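Local coordinates for protein beta-galactosidase (Geobacillus stearothermophilus, PDB 4OIF) that probably hydrolyses terminal non-reducing beta-D-galactose residues from beta-D-galactosides, as a zinc-binding, trimeric enzyme of glycosyl hydrolase family 42, at residues R546-E551 with H603-Q608; E68-V73 with R138-R143; M349-S354 with F642-T647; A485-F490 with G495-T500. All coordinates share one frame; numbering follows the deposited sequence.

Interaction 1 of 4, residues R546-E551 with H603-Q608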
# COMPACT_ATOMS: atom_id res chain seq x y z
N ARG A 546 -28.70 3.21 -33.42
CA ARG A 546 -29.24 4.34 -34.17
C ARG A 546 -28.23 4.94 -35.14
O ARG A 546 -28.02 6.14 -35.13
CB ARG A 546 -29.72 5.44 -33.22
CG ARG A 546 -30.79 5.00 -32.23
CD ARG A 546 -32.12 4.81 -32.90
NE ARG A 546 -33.20 4.62 -31.94
CZ ARG A 546 -33.64 3.44 -31.53
NH1 ARG A 546 -33.09 2.33 -32.01
NH2 ARG A 546 -34.64 3.35 -30.65
N GLY A 547 -27.60 4.08 -35.94
CA GLY A 547 -26.68 4.53 -36.98
C GLY A 547 -25.28 4.95 -36.54
O GLY A 547 -24.44 5.28 -37.38
N ARG A 548 -25.02 4.94 -35.24
CA ARG A 548 -23.72 5.40 -34.77
C ARG A 548 -22.99 4.25 -34.04
O ARG A 548 -23.63 3.31 -33.56
CB ARG A 548 -23.91 6.62 -33.86
CG ARG A 548 -22.65 7.33 -33.38
CD ARG A 548 -23.02 8.35 -32.28
NE ARG A 548 -21.88 9.11 -31.73
CZ ARG A 548 -20.91 8.58 -30.98
NH1 ARG A 548 -20.89 7.28 -30.73
NH2 ARG A 548 -19.94 9.34 -30.50
N SER A 549 -21.66 4.29 -34.00
CA SER A 549 -20.91 3.42 -33.10
C SER A 549 -20.65 4.12 -31.78
O SER A 549 -20.31 5.31 -31.77
CB SER A 549 -19.60 2.97 -33.73
OG SER A 549 -19.82 1.88 -34.59
N TYR A 550 -20.79 3.39 -30.68
CA TYR A 550 -20.53 3.91 -29.33
C TYR A 550 -19.50 3.04 -28.62
O TYR A 550 -19.59 1.82 -28.66
CB TYR A 550 -21.82 3.98 -28.50
CG TYR A 550 -22.90 4.90 -29.06
CD1 TYR A 550 -23.85 4.43 -29.96
CD2 TYR A 550 -22.97 6.23 -28.67
CE1 TYR A 550 -24.83 5.26 -30.46
CE2 TYR A 550 -23.95 7.07 -29.16
CZ TYR A 550 -24.87 6.58 -30.06
OH TYR A 550 -25.84 7.42 -30.55
N GLU A 551 -18.52 3.65 -27.97
CA GLU A 551 -17.47 2.86 -27.34
C GLU A 551 -17.93 2.08 -26.10
O GLU A 551 -18.66 2.59 -25.26
CB GLU A 551 -16.29 3.74 -26.97
CG GLU A 551 -15.03 2.94 -26.61
CD GLU A 551 -13.95 3.79 -25.98
OE1 GLU A 551 -12.78 3.71 -26.43
OE2 GLU A 551 -14.26 4.54 -25.03
N HIS A 603 -25.74 7.25 -23.60
CA HIS A 603 -26.81 7.53 -22.66
C HIS A 603 -27.54 8.80 -23.05
O HIS A 603 -28.77 8.88 -22.94
CB HIS A 603 -26.26 7.62 -21.23
CG HIS A 603 -25.58 6.36 -20.79
ND1 HIS A 603 -24.24 6.32 -20.45
CD2 HIS A 603 -26.03 5.09 -20.69
CE1 HIS A 603 -23.91 5.08 -20.14
NE2 HIS A 603 -24.97 4.31 -20.28
N ARG A 604 -26.79 9.78 -23.54
CA ARG A 604 -27.42 11.00 -24.02
C ARG A 604 -28.46 10.67 -25.09
O ARG A 604 -29.62 11.07 -24.97
CB ARG A 604 -26.39 11.97 -24.55
CG ARG A 604 -25.51 12.59 -23.47
CD ARG A 604 -24.80 13.82 -24.00
NE ARG A 604 -23.79 14.28 -23.06
CZ ARG A 604 -22.49 14.04 -23.18
NH1 ARG A 604 -22.02 13.36 -24.23
NH2 ARG A 604 -21.65 14.50 -22.27
N ASP A 605 -28.08 9.91 -26.11
CA ASP A 605 -28.98 9.62 -27.23
C ASP A 605 -30.16 8.70 -26.84
O ASP A 605 -31.35 8.97 -27.15
CB ASP A 605 -28.16 9.03 -28.39
CG ASP A 605 -27.09 10.01 -28.94
OD1 ASP A 605 -27.15 11.21 -28.63
OD2 ASP A 605 -26.19 9.59 -29.69
N PHE A 606 -29.83 7.63 -26.13
CA PHE A 606 -30.80 6.64 -25.65
C PHE A 606 -31.89 7.31 -24.81
O PHE A 606 -33.12 7.18 -25.06
CB PHE A 606 -30.06 5.56 -24.83
CG PHE A 606 -30.95 4.46 -24.34
CD1 PHE A 606 -31.21 3.35 -25.13
CD2 PHE A 606 -31.54 4.54 -23.09
CE1 PHE A 606 -32.05 2.33 -24.67
CE2 PHE A 606 -32.38 3.53 -22.64
CZ PHE A 606 -32.63 2.43 -23.44
N TYR A 607 -31.42 8.04 -23.81
CA TYR A 607 -32.34 8.68 -22.89
C TYR A 607 -33.01 9.89 -23.53
O TYR A 607 -34.08 10.29 -23.09
CB TYR A 607 -31.63 9.07 -21.60
CG TYR A 607 -31.41 7.88 -20.69
CD1 TYR A 607 -32.48 7.12 -20.24
CD2 TYR A 607 -30.13 7.51 -20.30
CE1 TYR A 607 -32.29 6.02 -19.42
CE2 TYR A 607 -29.93 6.41 -19.48
CZ TYR A 607 -31.01 5.68 -19.04
OH TYR A 607 -30.81 4.60 -18.22
N GLN A 608 -32.41 10.45 -24.57
CA GLN A 608 -33.05 11.54 -25.29
C GLN A 608 -34.30 11.00 -25.92
O GLN A 608 -35.39 11.61 -25.83
CB GLN A 608 -32.15 12.14 -26.36
CG GLN A 608 -32.70 13.43 -26.93
CD GLN A 608 -32.84 14.51 -25.87
OE1 GLN A 608 -32.03 14.59 -24.94
NE2 GLN A 608 -33.87 15.35 -26.00

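Interaction 2 of 4, residues E68-V73 with R138-R143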
# COMPACT_ATOMS: atom_id res chain seq x y z
N GLU A 68 -24.72 25.51 33.12
CA GLU A 68 -24.92 26.96 33.15
C GLU A 68 -24.45 27.62 31.86
O GLU A 68 -25.16 28.47 31.28
CB GLU A 68 -24.21 27.58 34.35
CG GLU A 68 -24.65 26.99 35.71
CD GLU A 68 -24.01 25.63 36.00
OE1 GLU A 68 -22.77 25.49 35.85
OE2 GLU A 68 -24.75 24.69 36.38
N TRP A 69 -23.27 27.22 31.38
CA TRP A 69 -22.74 27.82 30.15
C TRP A 69 -23.70 27.59 28.97
O TRP A 69 -23.90 28.48 28.14
CB TRP A 69 -21.34 27.27 29.83
CG TRP A 69 -21.32 25.81 29.52
CD1 TRP A 69 -21.12 24.79 30.40
CD2 TRP A 69 -21.55 25.21 28.24
NE1 TRP A 69 -21.20 23.59 29.75
CE2 TRP A 69 -21.46 23.81 28.43
CE3 TRP A 69 -21.82 25.70 26.96
CZ2 TRP A 69 -21.63 22.91 27.38
CZ3 TRP A 69 -21.99 24.80 25.93
CH2 TRP A 69 -21.89 23.42 26.14
N LEU A 70 -24.33 26.42 28.92
CA LEU A 70 -25.23 26.10 27.82
C LEU A 70 -26.55 26.88 27.98
O LEU A 70 -27.17 27.29 26.98
CB LEU A 70 -25.47 24.58 27.73
CG LEU A 70 -26.47 24.06 26.70
CD1 LEU A 70 -26.13 24.49 25.28
CD2 LEU A 70 -26.55 22.55 26.78
N ASP A 71 -26.97 27.11 29.23
CA ASP A 71 -28.12 27.95 29.51
C ASP A 71 -27.90 29.31 28.90
O ASP A 71 -28.78 29.88 28.20
CB ASP A 71 -28.34 28.13 31.01
CG ASP A 71 -28.68 26.85 31.73
OD1 ASP A 71 -29.02 25.83 31.09
OD2 ASP A 71 -28.61 26.88 32.96
N LYS A 72 -26.71 29.84 29.18
CA LYS A 72 -26.38 31.17 28.70
C LYS A 72 -26.29 31.17 27.18
O LYS A 72 -26.70 32.14 26.55
CB LYS A 72 -25.09 31.69 29.33
CG LYS A 72 -24.62 32.99 28.68
CD LYS A 72 -24.06 33.99 29.68
CE LYS A 72 -23.63 35.27 28.98
NZ LYS A 72 -22.59 35.02 27.94
N VAL A 73 -25.79 30.09 26.59
CA VAL A 73 -25.78 30.00 25.13
C VAL A 73 -27.20 30.06 24.54
O VAL A 73 -27.44 30.81 23.58
CB VAL A 73 -25.05 28.72 24.64
CG1 VAL A 73 -25.41 28.37 23.19
CG2 VAL A 73 -23.54 28.87 24.82
N ARG A 138 -31.87 12.66 28.44
CA ARG A 138 -33.00 13.03 29.28
C ARG A 138 -32.77 14.34 30.04
O ARG A 138 -33.66 15.17 30.09
CB ARG A 138 -33.31 11.91 30.26
CG ARG A 138 -34.48 12.21 31.17
CD ARG A 138 -34.85 10.98 31.96
NE ARG A 138 -35.29 9.90 31.08
CZ ARG A 138 -36.53 9.81 30.59
NH1 ARG A 138 -37.43 10.73 30.90
NH2 ARG A 138 -36.85 8.79 29.80
N LEU A 139 -31.59 14.54 30.63
CA LEU A 139 -31.32 15.79 31.33
C LEU A 139 -31.44 16.96 30.36
O LEU A 139 -32.02 18.01 30.68
CB LEU A 139 -29.94 15.79 32.00
CG LEU A 139 -29.74 14.79 33.14
CD1 LEU A 139 -28.32 14.83 33.70
CD2 LEU A 139 -30.75 15.01 34.26
N LEU A 140 -30.91 16.76 29.15
CA LEU A 140 -30.99 17.81 28.14
C LEU A 140 -32.44 18.16 27.80
O LEU A 140 -32.80 19.34 27.81
CB LEU A 140 -30.23 17.41 26.88
CG LEU A 140 -28.70 17.56 26.93
CD1 LEU A 140 -28.08 16.86 25.75
CD2 LEU A 140 -28.27 19.03 26.99
N ALA A 141 -33.27 17.15 27.51
CA ALA A 141 -34.66 17.44 27.16
C ALA A 141 -35.41 18.05 28.35
O ALA A 141 -36.24 18.93 28.17
CB ALA A 141 -35.38 16.18 26.67
N GLU A 142 -35.09 17.61 29.56
CA GLU A 142 -35.70 18.19 30.75
C GLU A 142 -35.41 19.67 30.82
O GLU A 142 -36.32 20.46 31.07
CB GLU A 142 -35.19 17.52 32.03
CG GLU A 142 -35.67 16.11 32.28
CD GLU A 142 -35.13 15.53 33.58
OE1 GLU A 142 -34.19 16.13 34.16
OE2 GLU A 142 -35.64 14.49 34.02
N ARG A 143 -34.15 20.04 30.60
CA ARG A 143 -33.74 21.42 30.83
C ARG A 143 -34.06 22.37 29.68
O ARG A 143 -34.41 23.52 29.91
CB ARG A 143 -32.25 21.48 31.15
CG ARG A 143 -31.79 22.87 31.50
CD ARG A 143 -30.33 22.91 31.87
NE ARG A 143 -30.16 22.48 33.24
CZ ARG A 143 -29.81 23.28 34.23
NH1 ARG A 143 -29.57 24.55 33.99
NH2 ARG A 143 -29.69 22.78 35.46

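Interaction 3 of 4, residues M349-S354 with F642-T647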
# COMPACT_ATOMS: atom_id res chain seq x y z
N MET A 349 -27.65 23.57 -3.31
CA MET A 349 -28.23 22.81 -2.22
C MET A 349 -29.70 23.13 -2.05
O MET A 349 -30.53 22.22 -1.94
CB MET A 349 -27.46 23.06 -0.93
CG MET A 349 -26.17 22.28 -0.85
SD MET A 349 -26.48 20.51 -0.73
CE MET A 349 -24.82 19.87 -0.95
N ILE A 350 -30.04 24.42 -2.05
CA ILE A 350 -31.45 24.80 -1.94
C ILE A 350 -32.27 24.29 -3.15
O ILE A 350 -33.43 23.90 -3.02
CB ILE A 350 -31.62 26.33 -1.80
CG1 ILE A 350 -30.81 26.84 -0.61
CG2 ILE A 350 -33.11 26.74 -1.67
CD1 ILE A 350 -31.21 26.22 0.71
N ALA A 351 -31.65 24.29 -4.32
CA ALA A 351 -32.36 23.96 -5.55
C ALA A 351 -32.78 22.48 -5.60
O ALA A 351 -33.80 22.15 -6.21
CB ALA A 351 -31.51 24.31 -6.75
N HIS A 352 -32.00 21.61 -4.97
CA HIS A 352 -32.30 20.18 -5.00
C HIS A 352 -33.08 19.75 -3.78
O HIS A 352 -33.33 18.57 -3.59
CB HIS A 352 -31.01 19.36 -5.12
CG HIS A 352 -30.44 19.31 -6.51
ND1 HIS A 352 -30.68 18.27 -7.38
CD2 HIS A 352 -29.66 20.19 -7.18
CE1 HIS A 352 -30.06 18.50 -8.52
NE2 HIS A 352 -29.43 19.66 -8.43
N GLY A 353 -33.49 20.71 -2.95
CA GLY A 353 -34.45 20.42 -1.90
C GLY A 353 -34.14 20.81 -0.46
O GLY A 353 -35.00 20.70 0.41
N SER A 354 -32.93 21.28 -0.18
CA SER A 354 -32.59 21.66 1.19
C SER A 354 -33.32 22.91 1.68
O SER A 354 -33.45 23.90 0.96
CB SER A 354 -31.08 21.88 1.31
OG SER A 354 -30.73 22.24 2.63
N PHE A 642 -33.75 27.76 -10.24
CA PHE A 642 -32.35 28.12 -10.04
C PHE A 642 -31.58 27.89 -11.32
O PHE A 642 -31.53 26.77 -11.84
CB PHE A 642 -31.73 27.29 -8.91
CG PHE A 642 -32.27 27.59 -7.55
CD1 PHE A 642 -33.55 27.21 -7.18
CD2 PHE A 642 -31.47 28.23 -6.60
CE1 PHE A 642 -34.05 27.48 -5.91
CE2 PHE A 642 -31.96 28.50 -5.32
CZ PHE A 642 -33.25 28.13 -4.98
N ILE A 643 -30.97 28.96 -11.83
CA ILE A 643 -30.11 28.87 -13.00
C ILE A 643 -28.65 29.06 -12.57
O ILE A 643 -28.23 30.16 -12.22
CB ILE A 643 -30.49 29.91 -14.06
CG1 ILE A 643 -32.01 29.89 -14.29
CG2 ILE A 643 -29.73 29.65 -15.35
CD1 ILE A 643 -32.54 30.99 -15.24
N MET A 644 -27.90 27.97 -12.59
CA MET A 644 -26.59 27.92 -11.96
C MET A 644 -25.44 27.68 -12.95
O MET A 644 -25.42 26.68 -13.67
CB MET A 644 -26.59 26.83 -10.87
CG MET A 644 -27.68 27.04 -9.83
SD MET A 644 -27.97 25.62 -8.77
CE MET A 644 -28.67 24.44 -9.91
N ASN A 645 -24.49 28.60 -12.99
CA ASN A 645 -23.35 28.45 -13.88
C ASN A 645 -22.21 27.70 -13.20
O ASN A 645 -21.40 28.30 -12.51
CB ASN A 645 -22.87 29.82 -14.37
CG ASN A 645 -21.74 29.72 -15.37
OD1 ASN A 645 -21.33 28.63 -15.78
ND2 ASN A 645 -21.21 30.88 -15.77
N PHE A 646 -22.15 26.39 -13.41
CA PHE A 646 -21.06 25.60 -12.84
C PHE A 646 -19.85 25.54 -13.78
O PHE A 646 -19.22 24.48 -13.92
CB PHE A 646 -21.55 24.19 -12.49
CG PHE A 646 -22.33 24.11 -11.19
CD1 PHE A 646 -21.67 24.25 -9.97
CD2 PHE A 646 -23.70 23.89 -11.19
CE1 PHE A 646 -22.39 24.16 -8.76
CE2 PHE A 646 -24.41 23.80 -10.00
CZ PHE A 646 -23.75 23.95 -8.77
N THR A 647 -19.52 26.66 -14.44
CA THR A 647 -18.34 26.72 -15.30
C THR A 647 -17.54 27.96 -14.96
O THR A 647 -18.04 28.87 -14.30
CB THR A 647 -18.69 26.78 -16.80
OG1 THR A 647 -19.01 28.12 -17.15
CG2 THR A 647 -19.88 25.88 -17.13

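Interaction 4 of 4, residues A485-F490 with G495-T500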
# COMPACT_ATOMS: atom_id res chain seq x y z
N ALA A 485 -41.23 -8.77 -8.50
CA ALA A 485 -42.67 -8.71 -8.73
C ALA A 485 -43.14 -7.27 -8.81
O ALA A 485 -43.97 -6.92 -9.66
CB ALA A 485 -43.42 -9.47 -7.63
N ARG A 486 -42.62 -6.42 -7.93
CA ARG A 486 -43.00 -5.01 -7.99
C ARG A 486 -42.57 -4.39 -9.33
O ARG A 486 -43.34 -3.66 -9.95
CB ARG A 486 -42.42 -4.24 -6.80
CG ARG A 486 -43.06 -4.67 -5.48
CD ARG A 486 -42.32 -4.14 -4.30
NE ARG A 486 -42.38 -2.68 -4.26
CZ ARG A 486 -41.35 -1.90 -3.95
NH1 ARG A 486 -40.17 -2.42 -3.65
NH2 ARG A 486 -41.52 -0.58 -3.96
N LEU A 487 -41.37 -4.70 -9.79
CA LEU A 487 -40.90 -4.22 -11.08
C LEU A 487 -41.82 -4.68 -12.20
O LEU A 487 -42.17 -3.91 -13.12
CB LEU A 487 -39.46 -4.71 -11.33
CG LEU A 487 -38.43 -4.13 -10.36
CD1 LEU A 487 -37.05 -4.75 -10.55
CD2 LEU A 487 -38.37 -2.59 -10.46
N LYS A 488 -42.22 -5.94 -12.12
CA LYS A 488 -43.10 -6.56 -13.09
C LYS A 488 -44.42 -5.79 -13.17
O LYS A 488 -44.85 -5.38 -14.26
CB LYS A 488 -43.33 -8.03 -12.70
CG LYS A 488 -44.10 -8.87 -13.70
CD LYS A 488 -44.43 -10.20 -13.07
CE LYS A 488 -45.11 -11.13 -14.05
NZ LYS A 488 -45.66 -12.31 -13.33
N GLU A 489 -45.05 -5.57 -12.02
CA GLU A 489 -46.29 -4.78 -11.98
C GLU A 489 -46.09 -3.38 -12.53
O GLU A 489 -46.94 -2.87 -13.26
CB GLU A 489 -46.82 -4.68 -10.56
CG GLU A 489 -47.51 -5.95 -10.09
CD GLU A 489 -48.72 -6.30 -10.95
OE1 GLU A 489 -49.79 -5.70 -10.74
OE2 GLU A 489 -48.58 -7.19 -11.84
N PHE A 490 -44.96 -2.78 -12.17
CA PHE A 490 -44.65 -1.43 -12.60
C PHE A 490 -44.64 -1.35 -14.12
O PHE A 490 -45.28 -0.48 -14.69
CB PHE A 490 -43.31 -0.98 -12.02
CG PHE A 490 -42.78 0.28 -12.64
CD1 PHE A 490 -43.29 1.51 -12.29
CD2 PHE A 490 -41.77 0.22 -13.60
CE1 PHE A 490 -42.81 2.67 -12.89
CE2 PHE A 490 -41.28 1.38 -14.20
CZ PHE A 490 -41.80 2.60 -13.84
N GLY A 495 -45.44 1.47 -16.78
CA GLY A 495 -44.10 1.90 -16.46
C GLY A 495 -43.09 1.59 -17.55
O GLY A 495 -43.22 0.59 -18.26
N THR A 496 -42.11 2.47 -17.70
CA THR A 496 -40.97 2.23 -18.57
C THR A 496 -39.74 1.97 -17.70
O THR A 496 -39.32 2.83 -16.93
CB THR A 496 -40.72 3.43 -19.51
OG1 THR A 496 -41.79 3.53 -20.44
CG2 THR A 496 -39.43 3.25 -20.26
N LEU A 497 -39.17 0.78 -17.82
CA LEU A 497 -38.08 0.34 -16.96
C LEU A 497 -36.83 0.11 -17.77
O LEU A 497 -36.90 -0.47 -18.83
CB LEU A 497 -38.48 -0.94 -16.24
CG LEU A 497 -37.42 -1.67 -15.42
CD1 LEU A 497 -36.92 -0.83 -14.24
CD2 LEU A 497 -37.97 -2.98 -14.95
N VAL A 498 -35.69 0.58 -17.26
CA VAL A 498 -34.39 0.36 -17.90
C VAL A 498 -33.44 -0.37 -16.95
O VAL A 498 -33.17 0.10 -15.85
CB VAL A 498 -33.72 1.68 -18.35
CG1 VAL A 498 -32.33 1.41 -18.91
CG2 VAL A 498 -34.57 2.39 -19.40
N MET A 499 -32.93 -1.52 -17.38
CA MET A 499 -31.92 -2.23 -16.61
C MET A 499 -30.70 -2.49 -17.47
O MET A 499 -30.70 -2.24 -18.68
CB MET A 499 -32.46 -3.54 -16.04
CG MET A 499 -33.36 -3.33 -14.84
SD MET A 499 -33.94 -4.87 -14.12
CE MET A 499 -33.49 -4.67 -12.42
N THR A 500 -29.65 -2.98 -16.83
CA THR A 500 -28.36 -3.11 -17.50
C THR A 500 -27.69 -4.40 -17.16
O THR A 500 -28.20 -5.21 -16.38
CB THR A 500 -27.37 -1.99 -17.12
OG1 THR A 500 -26.89 -2.21 -15.78
CG2 THR A 500 -28.01 -0.59 -17.24

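Interaction 1 of 4, residues R546-E551 with H603-Q608
The polar part of this contact is one hydrogen bond, from Tyr550 OH to Asp605 OD2. The modelled distance between Tyr550 OH and Asp605 OD2 is 2.4 Å, so short that its exact value is doubtful. Tyr550 has CG anti to its carbonyl carbon (chi1 -62°), which sends the ring toward the helix. OD2 comes to the ring at its edge, in the ring plane, on the hydroxyl side. The carboxylate is turned 72° from the ring. Asp605 OD1 is used separately: it accepts from Gln601 NE2, one turn earlier on the same helix, so both oxygens have a partner, which probably limits rotation of the group.

Strand 548-553 pairs antiparallel with strand 541-545 in a beta hairpin. Arg546 and Gly547 form its two-residue loop, with backbone angles that fit a type I' turn. The hairpin belongs to the large mixed sheet of the trimerisation domain, and helix 600-613 packs on that sheet. Arg546 adds a second tie from the hairpin to the helix through a salt bridge of its NE with Glu609.

Within the strand, Arg548 CG lies 4.0 Å above one face of the Tyr550 ring, toward the rim. Arg548 CD is loosely near Asp605 OD2, at 4.3 Å. The charged atoms of Arg548 and Asp605 do not touch.

Interaction 2 of 4, residues E68-V73 with R138-R143
Arg143 lays the edge of its guanidinium against the carboxylate of Asp71. The two flat groups are nearly coplanar, 8° apart. A single nitrogen does the work. Arg143 NH1 is 2.7 Å from Asp71 OD2 in a salt bridge. The same NH1 makes a weak hydrogen bond to Asp71 OD1 at 3.2 Å. Both oxygens therefore share one NH2 group, and this is not the two-pronged pairing that uses two nitrogens.

The arginine chain leaves its helix with CG anti to the backbone N and then bends at chi3 (-80°). The bend brings Arg143 CD within 3.3 Å of Asp71 OD1, so the last methylene of the stem also touches the acid, the two side chains crossing at about a right angle. Asp71 OD1 has a further partner in the hydroxyl of Tyr144, the next residue along. The acid thus grips the end of helix 127-144 at two neighbouring residues. An asparagine in place of Asp71 would probably leave the Arg143 guanidinium without its counter-charge and freer to swing.

The rest of the contact is apolar and small. Leu70 CD2 meets Leu140 CD2 at 3.9 Å, methyl to methyl, with these side chains also crossing at about a right angle. Leu58 packs on Leu70 as well.

Helix 68-79 follows barrel strand 47-50, and helix 127-144 follows the adjacent parallel strand 83-87. The pair is typical of consecutive outer helices packing side by side around a TIM barrel.

Interaction 3 of 4, residues M349-S354 with F642-T647
Phe642 has CG anti to its carbonyl carbon (chi1 -68°), and this turns one face of its ring onto Ala351 at the end of helix 341-351. Ala351 CB sits 3.8 Å from the centroid of the Phe642 ring, in a CH-pi contact over the face and displaced toward the rim. Its closest ring atom is Phe642 CG, 3.5 Å from Ala351 CB. The far end of the ring meets the previous residue: Ile350 CG2 is 3.6 Å from Phe642 CZ.

Met644, two residues on along the strand, looks to the same side. Its CE lies 4.3 Å from Ala351 CB. An alanine in place of Phe642 would probably open a gap over Ala351 and take away the ring that Ile350 CG2 packs on.

The helix stops here in a Schellman motif. Gly353 is the C' residue, with Ser354 N bonded to Met349 O and Gly353 N to Ile350 O. Arg633, on the strand next to 638-645, donates from NH1 to the carbonyls of Ile350 and Ser354.

The whole is a buried interdomain joint, in which the C-terminal end of a TIM-barrel helix packs on the antiparallel sheet of the C-terminal domain.

Interaction 4 of 4, residues A485-F490 with G495-T500
One backbone hydrogen bond ties the two segments: Gly495 N donates to Phe490 O at 2.9 Å, and the bond is bent. A CB on Gly495 would run into Phe490 O, so glycine lets the chain pass this close.

The aromatic contact uses the same two residues. Gly495 CA stands over one face of the Phe490 ring, 3.7 Å from its centroid, in a CH-pi contact. Phe490 gets there with CG anti to its backbone N (chi1 167°), which carries the ring forward to the start of the strand. The ring edge faces the strand backbone, with Phe490 CE2 3.7 Å from Thr496 O.

Helix 481-492 and strand 496-500 are the second and third elements of a beta-alpha-beta unit that starts with strand 470-473. The two strands are parallel neighbours in the sheet of the trimerisation domain, and the helix crosses over one of its faces.

Apolar side chains pack between helix and sheet. Leu487 CD1 touches Met499 CE at 4.0 Å, the side chains crossing at about a right angle. Leu487 CB and Leu497 CD2 are 4.3 Å apart, and Leu497 CB lies 4.2 Å from Phe490 CE2. Leu471 of strand 470-473 packs against Leu487, Phe490 and Leu497.

How the interactions relate
Along the chain the order begins with interaction 2, in the TIM barrel. Interaction 3 opens next on a later barrel helix but closes only in the C-terminal domain. Interactions 4 and 1 follow each other within the intervening span. These two share the mixed sheet of the trimerisation domain. Their centres are about 22 Å apart and they touch, with Phe606 and Tyr607 of helix 600-613 packing on Val498 of strand 496-500. Interaction 2 lies about 60 Å from interaction 1 between centres, across the chain's centre. Interaction 3 sits about 28 to 37 Å from the others, centre to centre. Interactions 2, 4 and 1 each join parts of one domain, while interaction 3 ties the barrel to the C-terminal domain.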